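Local structure of tRNA dimethylallyltransferase (Staphylococcus epidermidis ATCC 12228, 3D3Q) at residues Ile173-Tyr176 / Leu177-Lys181; Met128-Val131 / Lys132-Lys136; Gln280-Trp283 / Phe284-Met288. The protein probably transfers a dimethylallyl group from dimethylallyl diphosphate to the adenine at position 37 of tRNAs that read codons beginning with uridine. One frame throughout, in Å; residues are numbered along the deposited sequence.

Contact 1: Ile173-Tyr176 / Leu177-Lys181; sequences IEYY and LKTKK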
loop_
_atom_site.group_PDB
_atom_site.type_symbol
_atom_site.label_atom_id
_atom_site.label_comp_id
_atom_site.label_asym_id
_atom_site.label_seq_id
_atom_site.Cartn_x
_atom_site.Cartn_y
_atom_site.Cartn_z
ATOM N N ILE A 173 2.350 -21.072 -8.472
ATOM C CA ILE A 173 1.323 -21.541 -9.395
ATOM C C ILE A 173 0.275 -20.451 -9.622
ATOM O O ILE A 173 -0.219 -20.268 -10.732
ATOM C CB ILE A 173 0.651 -22.798 -8.842
ATOM C CG1 ILE A 173 1.686 -23.915 -8.777
ATOM C CG2 ILE A 173 -0.530 -23.196 -9.708
ATOM C CD1 ILE A 173 1.247 -25.081 -7.963
ATOM N N GLU A 174 -0.048 -19.718 -8.566
ATOM C CA GLU A 174 -1.015 -18.631 -8.647
ATOM C C GLU A 174 -0.543 -17.510 -9.584
ATOM O O GLU A 174 -1.306 -17.026 -10.423
ATOM C CB GLU A 174 -1.245 -18.064 -7.252
ATOM C CG GLU A 174 -2.228 -16.921 -7.193
ATOM C CD GLU A 174 -2.334 -16.307 -5.808
ATOM O OE1 GLU A 174 -3.153 -15.362 -5.663
ATOM O OE2 GLU A 174 -1.606 -16.762 -4.882
ATOM N N TYR A 175 0.715 -17.101 -9.427
ATOM C CA TYR A 175 1.329 -16.042 -10.232
ATOM C C TYR A 175 1.344 -16.373 -11.726
ATOM O O TYR A 175 0.971 -15.548 -12.562
ATOM C CB TYR A 175 2.760 -15.810 -9.754
ATOM C CG TYR A 175 3.506 -14.803 -10.576
ATOM C CD1 TYR A 175 3.341 -13.439 -10.363
ATOM C CD2 TYR A 175 4.366 -15.214 -11.577
ATOM C CE1 TYR A 175 4.020 -12.503 -11.134
ATOM C CE2 TYR A 175 5.048 -14.300 -12.348
ATOM C CZ TYR A 175 4.879 -12.945 -12.131
ATOM O OH TYR A 175 5.584 -12.057 -12.913
ATOM N N TYR A 176 1.805 -17.582 -12.039
ATOM C CA TYR A 176 1.874 -18.093 -13.404
ATOM C C TYR A 176 0.500 -18.042 -14.062
ATOM O O TYR A 176 0.311 -17.382 -15.075
ATOM C CB TYR A 176 2.351 -19.550 -13.393
ATOM C CG TYR A 176 2.296 -20.192 -14.756
ATOM C CD1 TYR A 176 2.964 -19.616 -15.834
ATOM C CD2 TYR A 176 1.550 -21.344 -14.985
ATOM C CE1 TYR A 176 2.893 -20.165 -17.107
ATOM C CE2 TYR A 176 1.464 -21.903 -16.263
ATOM C CZ TYR A 176 2.142 -21.311 -17.320
ATOM O OH TYR A 176 2.101 -21.840 -18.594
ATOM N N LEU A 177 -0.451 -18.763 -13.471
ATOM C CA LEU A 177 -1.813 -18.826 -13.986
ATOM C C LEU A 177 -2.420 -17.458 -14.329
ATOM O O LEU A 177 -3.244 -17.370 -15.232
ATOM C CB LEU A 177 -2.737 -19.549 -12.997
ATOM C CG LEU A 177 -3.237 -20.978 -13.305
ATOM C CD1 LEU A 177 -3.474 -21.165 -14.814
ATOM C CD2 LEU A 177 -2.233 -21.989 -12.802
ATOM N N LYS A 178 -2.021 -16.406 -13.614
ATOM C CA LYS A 178 -2.534 -15.068 -13.870
ATOM C C LYS A 178 -1.766 -14.349 -14.984
ATOM O O LYS A 178 -2.323 -14.012 -16.038
ATOM C CB LYS A 178 -2.484 -14.219 -12.599
ATOM C CG LYS A 178 -3.535 -14.577 -11.565
ATOM C CD LYS A 178 -3.408 -13.745 -10.289
ATOM C CE LYS A 178 -4.514 -14.102 -9.307
ATOM N NZ LYS A 178 -4.306 -13.465 -7.994
ATOM N N THR A 179 -0.482 -14.114 -14.746
ATOM C CA THR A 179 0.370 -13.431 -15.710
ATOM C C THR A 179 0.869 -14.344 -16.828
ATOM O O THR A 179 1.416 -13.872 -17.827
ATOM C CB THR A 179 1.593 -12.849 -15.036
ATOM O OG1 THR A 179 2.389 -12.168 -16.012
ATOM C CG2 THR A 179 2.414 -13.952 -14.412
ATOM N N LYS A 180 0.697 -15.650 -16.656
ATOM C CA LYS A 180 1.110 -16.614 -17.671
ATOM C C LYS A 180 2.609 -16.587 -17.937
ATOM O O LYS A 180 3.081 -17.143 -18.930
ATOM C CB LYS A 180 0.366 -16.345 -18.982
ATOM C CG LYS A 180 -0.573 -17.456 -19.430
ATOM C CD LYS A 180 0.183 -18.697 -19.906
ATOM C CE LYS A 180 -0.800 -19.813 -20.212
ATOM N NZ LYS A 180 -1.619 -20.099 -18.982
ATOM N N LYS A 181 3.362 -15.930 -17.061
ATOM C CA LYS A 181 4.799 -15.870 -17.244
ATOM C C LYS A 181 5.569 -16.302 -16.007
ATOM O O LYS A 181 5.006 -16.503 -14.920
ATOM C CB LYS A 181 5.235 -14.460 -17.653
ATOM C CG LYS A 181 5.048 -13.400 -16.579
ATOM C CD LYS A 181 5.368 -12.008 -17.106
ATOM C CE LYS A 181 5.099 -10.946 -16.058
ATOM N NZ LYS A 181 5.355 -9.569 -16.555
#
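Glu-174 lies alongside Lys-178, one helical turn on, both chains pointing the same way in the last turns of helix 166-179. This i to i+4 pair closes as a salt bridge, with Glu-174 OE1 3.2 Å from Lys-178 NZ. The ammonium meets OE1 on its anti side, a little out of the carboxylate plane. Glu-174 has CG opposite its backbone N (chi1 180°) and both chains run extended beyond CG, which brings the two charged ends level. Lys-178 NZ also makes a weak hydrogen bond to Asn-286 OD1.

Next to this pair, Ile-173 and Leu-177 run side by side, CG2 of Ile-173 3.7 Å from CD2 of Leu-177. Both rest on helix 143-153, where Tyr-149 touches each of them. The backbone bond from Leu-177 N to Ile-173 O, 3.1 Å long, ties the same two residues.

The helix ends at Thr-179; Lys-180, the next residue, leaves helical geometry with positive phi. Before that exit, Thr-179 turns CG2 over one face of the Tyr-175 ring, 3.5 Å from the centroid, in a CH-pi contact; the methyl is modelled too near Tyr-175 O, so its exact place is doubtful. Tyr-176 instead spreads along the chain that follows: the carbonyl oxygen of Lys-181 lies at its ring edge, and Lys-180 CE comes within 3.9 Å of Tyr-176 OH. Lys-181 sends its ammonium to a salt bridge with Glu-119, while its CE passes 3.4 Å from Tyr-175 OH.

Contact 2: Met128-Val131 / Lys132-Lys136; sequences MKQV and KLKLK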
loop_
_atom_site.group_PDB
_atom_site.type_symbol
_atom_site.label_atom_id
_atom_site.label_comp_id
_atom_site.label_asym_id
_atom_site.label_seq_id
_atom_site.Cartn_x
_atom_site.Cartn_y
_atom_site.Cartn_z
HETATM N N MSE A 128 -9.314 -13.660 -12.729
HETATM C CA MSE A 128 -9.555 -13.753 -11.300
HETATM C C MSE A 128 -10.395 -14.976 -10.978
HETATM O O MSE A 128 -10.173 -15.639 -9.966
HETATM C CB MSE A 128 -10.295 -12.519 -10.793
HETATM C CG MSE A 128 -9.445 -11.633 -9.909
HETATM SE SE MSE A 128 -7.896 -11.314 -10.765
HETATM C CE MSE A 128 -6.648 -11.464 -9.410
ATOM N N LYS A 129 -11.367 -15.258 -11.843
ATOM C CA LYS A 129 -12.268 -16.398 -11.668
ATOM C C LYS A 129 -11.585 -17.679 -12.127
ATOM O O LYS A 129 -11.603 -18.698 -11.431
ATOM C CB LYS A 129 -13.561 -16.180 -12.475
ATOM C CG LYS A 129 -14.747 -17.023 -11.990
ATOM C CD LYS A 129 -16.069 -16.623 -12.666
ATOM C CE LYS A 129 -17.307 -16.999 -11.817
ATOM N NZ LYS A 129 -17.427 -18.452 -11.455
ATOM N N GLN A 130 -10.987 -17.607 -13.311
ATOM C CA GLN A 130 -10.279 -18.736 -13.907
ATOM C C GLN A 130 -9.195 -19.215 -12.947
ATOM O O GLN A 130 -9.148 -20.387 -12.586
ATOM C CB GLN A 130 -9.647 -18.306 -15.247
ATOM C CG GLN A 130 -9.103 -19.437 -16.154
ATOM C CD GLN A 130 -7.699 -19.935 -15.773
ATOM O OE1 GLN A 130 -7.528 -20.734 -14.841
ATOM N NE2 GLN A 130 -6.688 -19.454 -16.496
ATOM N N VAL A 131 -8.332 -18.291 -12.532
ATOM C CA VAL A 131 -7.232 -18.601 -11.626
ATOM C C VAL A 131 -7.699 -19.101 -10.265
ATOM O O VAL A 131 -7.175 -20.089 -9.741
ATOM C CB VAL A 131 -6.330 -17.364 -11.415
ATOM C CG1 VAL A 131 -5.298 -17.638 -10.321
ATOM C CG2 VAL A 131 -5.638 -17.008 -12.728
ATOM N N LYS A 132 -8.681 -18.410 -9.695
ATOM C CA LYS A 132 -9.200 -18.779 -8.388
ATOM C C LYS A 132 -9.897 -20.120 -8.512
ATOM O O LYS A 132 -9.626 -21.036 -7.739
ATOM C CB LYS A 132 -10.178 -17.715 -7.880
ATOM C CG LYS A 132 -10.320 -17.659 -6.354
ATOM C CD LYS A 132 -9.033 -17.167 -5.674
ATOM C CE LYS A 132 -9.163 -17.136 -4.147
ATOM N NZ LYS A 132 -7.994 -16.512 -3.443
ATOM N N LEU A 133 -10.782 -20.244 -9.495
ATOM C CA LEU A 133 -11.494 -21.496 -9.683
ATOM C C LEU A 133 -10.557 -22.655 -9.895
ATOM O O LEU A 133 -10.752 -23.723 -9.322
ATOM C CB LEU A 133 -12.437 -21.403 -10.869
ATOM C CG LEU A 133 -13.762 -20.752 -10.492
ATOM C CD1 LEU A 133 -14.561 -20.518 -11.758
ATOM C CD2 LEU A 133 -14.522 -21.643 -9.492
ATOM N N LYS A 134 -9.542 -22.438 -10.726
ATOM C CA LYS A 134 -8.553 -23.468 -11.051
ATOM C C LYS A 134 -7.721 -23.828 -9.829
ATOM O O LYS A 134 -7.314 -24.977 -9.670
ATOM C CB LYS A 134 -7.643 -22.964 -12.178
ATOM C CG LYS A 134 -7.085 -24.052 -13.085
ATOM C CD LYS A 134 -5.927 -24.811 -12.457
ATOM C CE LYS A 134 -5.563 -26.031 -13.301
ATOM N NZ LYS A 134 -6.685 -27.017 -13.296
ATOM N N LEU A 135 -7.470 -22.832 -8.976
ATOM C CA LEU A 135 -6.694 -23.027 -7.755
ATOM C C LEU A 135 -7.524 -23.855 -6.782
ATOM O O LEU A 135 -7.035 -24.822 -6.198
ATOM C CB LEU A 135 -6.327 -21.675 -7.128
ATOM C CG LEU A 135 -5.146 -20.895 -7.719
ATOM C CD1 LEU A 135 -5.018 -19.544 -7.023
ATOM C CD2 LEU A 135 -3.853 -21.695 -7.553
ATOM N N LYS A 136 -8.786 -23.478 -6.618
ATOM C CA LYS A 136 -9.664 -24.213 -5.730
ATOM C C LYS A 136 -9.805 -25.645 -6.256
ATOM O O LYS A 136 -10.118 -26.562 -5.504
ATOM C CB LYS A 136 -11.025 -23.510 -5.629
ATOM C CG LYS A 136 -12.000 -24.149 -4.650
ATOM C CD LYS A 136 -13.069 -23.159 -4.184
ATOM C CE LYS A 136 -12.502 -22.129 -3.203
ATOM N NZ LYS A 136 -13.544 -21.178 -2.707
#
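Val-131 and Leu-135 meet one turn apart on helix 125-136, side by side and pointing the same way, with Val-131 CG1 3.8 Å from Leu-135 CD1. A second apolar contact follows the same i to i+4 spacing: Lys-129 lays its aliphatic stem along Leu-133, CG of Lys-129 reaching 3.5 Å from CD1 of Leu-133. The lysine chain stays extended until it bends at chi4 (-57°), and this last bend folds NZ back to the same methyl.

Gln-130 and Lys-134 make the third parallel pair. Here the amide oxygen OE1 of Gln-130 touches carbon, lying 3.5 Å from Lys-134 CB, while the lysine chain turns off at chi2 and carries its ammonium elsewhere.

Backbone bonds of the alpha-helical pattern run beneath all of this. Lys-134 N donates to Gln-130 O at 2.8 Å and Leu-135 N to Val-131 O at 2.9 Å. Lys-132 N donates to backbone O of the selenomethionine Met-128 at 3.2 Å.

Three lysines, Lys-129, Lys-132 and Lys-136, face outward together with Leu-133. Met-128, Val-131 and Leu-135, of which only Val-131 is buried, form the side packed on helix 166-179: Met-128 on Lys-178, Val-131 on Leu-177 and Lys-178, and Leu-135 on Glu-174.

Contact 3: Gln280-Trp283 / Phe284-Met288; sequences QLTW and FKNKM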
loop_
_atom_site.group_PDB
_atom_site.type_symbol
_atom_site.label_atom_id
_atom_site.label_comp_id
_atom_site.label_asym_id
_atom_site.label_seq_id
_atom_site.Cartn_x
_atom_site.Cartn_y
_atom_site.Cartn_z
ATOM N N GLN A 280 -5.590 -1.633 -4.807
ATOM C CA GLN A 280 -4.312 -1.505 -4.132
ATOM C C GLN A 280 -3.931 -2.762 -3.383
ATOM O O GLN A 280 -2.756 -3.075 -3.232
ATOM C CB GLN A 280 -4.340 -0.329 -3.160
ATOM C CG GLN A 280 -3.172 0.604 -3.326
ATOM C CD GLN A 280 -3.128 1.192 -4.726
ATOM O OE1 GLN A 280 -2.075 1.237 -5.371
ATOM N NE2 GLN A 280 -4.282 1.642 -5.208
ATOM N N LEU A 281 -4.928 -3.479 -2.894
ATOM C CA LEU A 281 -4.675 -4.699 -2.140
ATOM C C LEU A 281 -4.239 -5.751 -3.153
ATOM O O LEU A 281 -3.286 -6.494 -2.926
ATOM C CB LEU A 281 -5.960 -5.138 -1.432
ATOM C CG LEU A 281 -5.884 -5.959 -0.146
ATOM C CD1 LEU A 281 -5.106 -7.228 -0.418
ATOM C CD2 LEU A 281 -5.226 -5.146 0.974
ATOM N N THR A 282 -4.936 -5.784 -4.286
ATOM C CA THR A 282 -4.646 -6.737 -5.341
ATOM C C THR A 282 -3.214 -6.623 -5.855
ATOM O O THR A 282 -2.526 -7.631 -6.016
ATOM C CB THR A 282 -5.622 -6.553 -6.511
ATOM O OG1 THR A 282 -6.966 -6.698 -6.043
ATOM C CG2 THR A 282 -5.361 -7.586 -7.582
ATOM N N TRP A 283 -2.773 -5.392 -6.106
ATOM C CA TRP A 283 -1.425 -5.104 -6.605
ATOM C C TRP A 283 -0.333 -5.584 -5.646
ATOM O O TRP A 283 0.623 -6.228 -6.067
ATOM C CB TRP A 283 -1.255 -3.596 -6.821
ATOM C CG TRP A 283 -0.188 -3.228 -7.805
ATOM C CD1 TRP A 283 -0.363 -2.930 -9.125
ATOM C CD2 TRP A 283 1.225 -3.171 -7.567
ATOM N NE1 TRP A 283 0.845 -2.688 -9.717
ATOM C CE2 TRP A 283 1.836 -2.820 -8.784
ATOM C CE3 TRP A 283 2.029 -3.360 -6.441
ATOM C CZ2 TRP A 283 3.212 -2.687 -8.920
ATOM C CZ3 TRP A 283 3.403 -3.226 -6.569
ATOM C CH2 TRP A 283 3.982 -2.882 -7.802
ATOM N N PHE A 284 -0.476 -5.253 -4.365
ATOM C CA PHE A 284 0.501 -5.642 -3.360
ATOM C C PHE A 284 0.548 -7.138 -3.130
ATOM O O PHE A 284 1.384 -7.629 -2.378
ATOM C CB PHE A 284 0.231 -4.926 -2.030
ATOM C CG PHE A 284 0.856 -3.564 -1.943
ATOM C CD1 PHE A 284 2.233 -3.421 -2.018
ATOM C CD2 PHE A 284 0.069 -2.421 -1.818
ATOM C CE1 PHE A 284 2.819 -2.165 -1.963
ATOM C CE2 PHE A 284 0.643 -1.151 -1.763
ATOM C CZ PHE A 284 2.019 -1.026 -1.839
ATOM N N LYS A 285 -0.342 -7.882 -3.764
ATOM C CA LYS A 285 -0.310 -9.316 -3.574
ATOM C C LYS A 285 0.167 -10.030 -4.817
ATOM O O LYS A 285 0.692 -11.132 -4.733
ATOM C CB LYS A 285 -1.680 -9.824 -3.182
ATOM C CG LYS A 285 -2.149 -9.219 -1.889
ATOM C CD LYS A 285 -3.361 -9.955 -1.335
ATOM C CE LYS A 285 -2.969 -11.140 -0.447
ATOM N NZ LYS A 285 -2.505 -10.756 0.924
ATOM N N ASN A 286 0.001 -9.389 -5.968
ATOM C CA ASN A 286 0.406 -9.965 -7.236
ATOM C C ASN A 286 1.656 -9.330 -7.835
ATOM O O ASN A 286 1.938 -9.511 -9.015
ATOM C CB ASN A 286 -0.741 -9.836 -8.238
ATOM C CG ASN A 286 -1.993 -10.547 -7.791
ATOM O OD1 ASN A 286 -3.074 -10.349 -8.360
ATOM N ND2 ASN A 286 -1.861 -11.387 -6.768
ATOM N N LYS A 287 2.409 -8.583 -7.044
ATOM C CA LYS A 287 3.588 -7.927 -7.586
ATOM C C LYS A 287 4.693 -7.848 -6.564
ATOM O O LYS A 287 5.878 -7.883 -6.900
ATOM C CB LYS A 287 3.248 -6.500 -8.027
ATOM C CG LYS A 287 2.127 -6.362 -9.036
ATOM C CD LYS A 287 2.588 -6.751 -10.420
ATOM C CE LYS A 287 1.576 -6.319 -11.480
ATOM N NZ LYS A 287 1.339 -4.840 -11.488
HETATM N N MSE A 288 4.299 -7.726 -5.307
HETATM C CA MSE A 288 5.260 -7.605 -4.222
HETATM C C MSE A 288 5.238 -8.813 -3.335
HETATM O O MSE A 288 4.261 -9.560 -3.280
HETATM C CB MSE A 288 4.935 -6.398 -3.348
HETATM C CG MSE A 288 4.602 -5.128 -4.090
HETATM SE SE MSE A 288 6.145 -4.207 -4.704
HETATM C CE MSE A 288 6.584 -3.261 -3.071
#
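Thr-282 O is gripped by two backbone donors from the next turn, Lys-285 N at 3.1 Å and Asn-286 N also at 3.1 Å. The amide of Asn-286 arrives in the carbonyl plane, that of Lys-285 from high above it, 64° out. This sharing of one acceptor by i+3 and i+4 donors goes with the weak bonding of the last turn of helix 262-286, where Phe-284 N to Gln-280 O is also weak.

Trp-283 is the hub of the side-chain packing. It turns the edge of its indole toward the face of Phe-284 in a T-shaped pair, centroids 6.0 Å apart and planes at 81°. Lys-287, past the helix end, crosses the indole at about a right angle and covers one face: its CB sits 3.5 Å from the centroid of the Trp-283 six-membered ring, almost on the normal, a CH-pi contact. CB and CG cover the ring, and the bend at chi2 (-76°) leads the rest of the chain past the NE1 edge. At the ring edge the selenomethionine Met-288 makes a Met-aromatic contact, SE 4.8 Å from the centroid of the Trp-283 six-membered ring.

On another side, Leu-281 CD1 lies 3.4 Å from Lys-285 CD; the lysine ammonium goes on to a salt bridge with Glu-204 and a cation-pi contact with Trp-292.

Gln-280 comes about 3 Å from Thr-105, side chain to side chain, itself a site that probably contacts the tRNA, and Leu-281 about 4 Å from Pro-15 of the predicted ATP site. Most of this turn falls in a region probably in contact with substrate tRNA, as in relatives, beside the P-loop of the NTPase-like core.

Contacts 1 and 2 belong to two packed helices, 166-179 and 125-136, well out from the centre of the chain; contact 3, at the end of helix 262-286, is far more central. Contact 2 is the surface member, within a regular helix, its side-chain contacts being chiefly between aliphatic carbons. Contacts 1 and 3 are partly buried, and each finishes a helix with aromatic rings covered by residues of the last turn or just beyond, but contact 1 adds a salt bridge where contact 3 relies on a shared carbonyl and indole packing. All three come together around Lys-178, where contacts 2 and 3 also touch directly, Met-128 CE lying 3.9 Å from Asn-286 OD1.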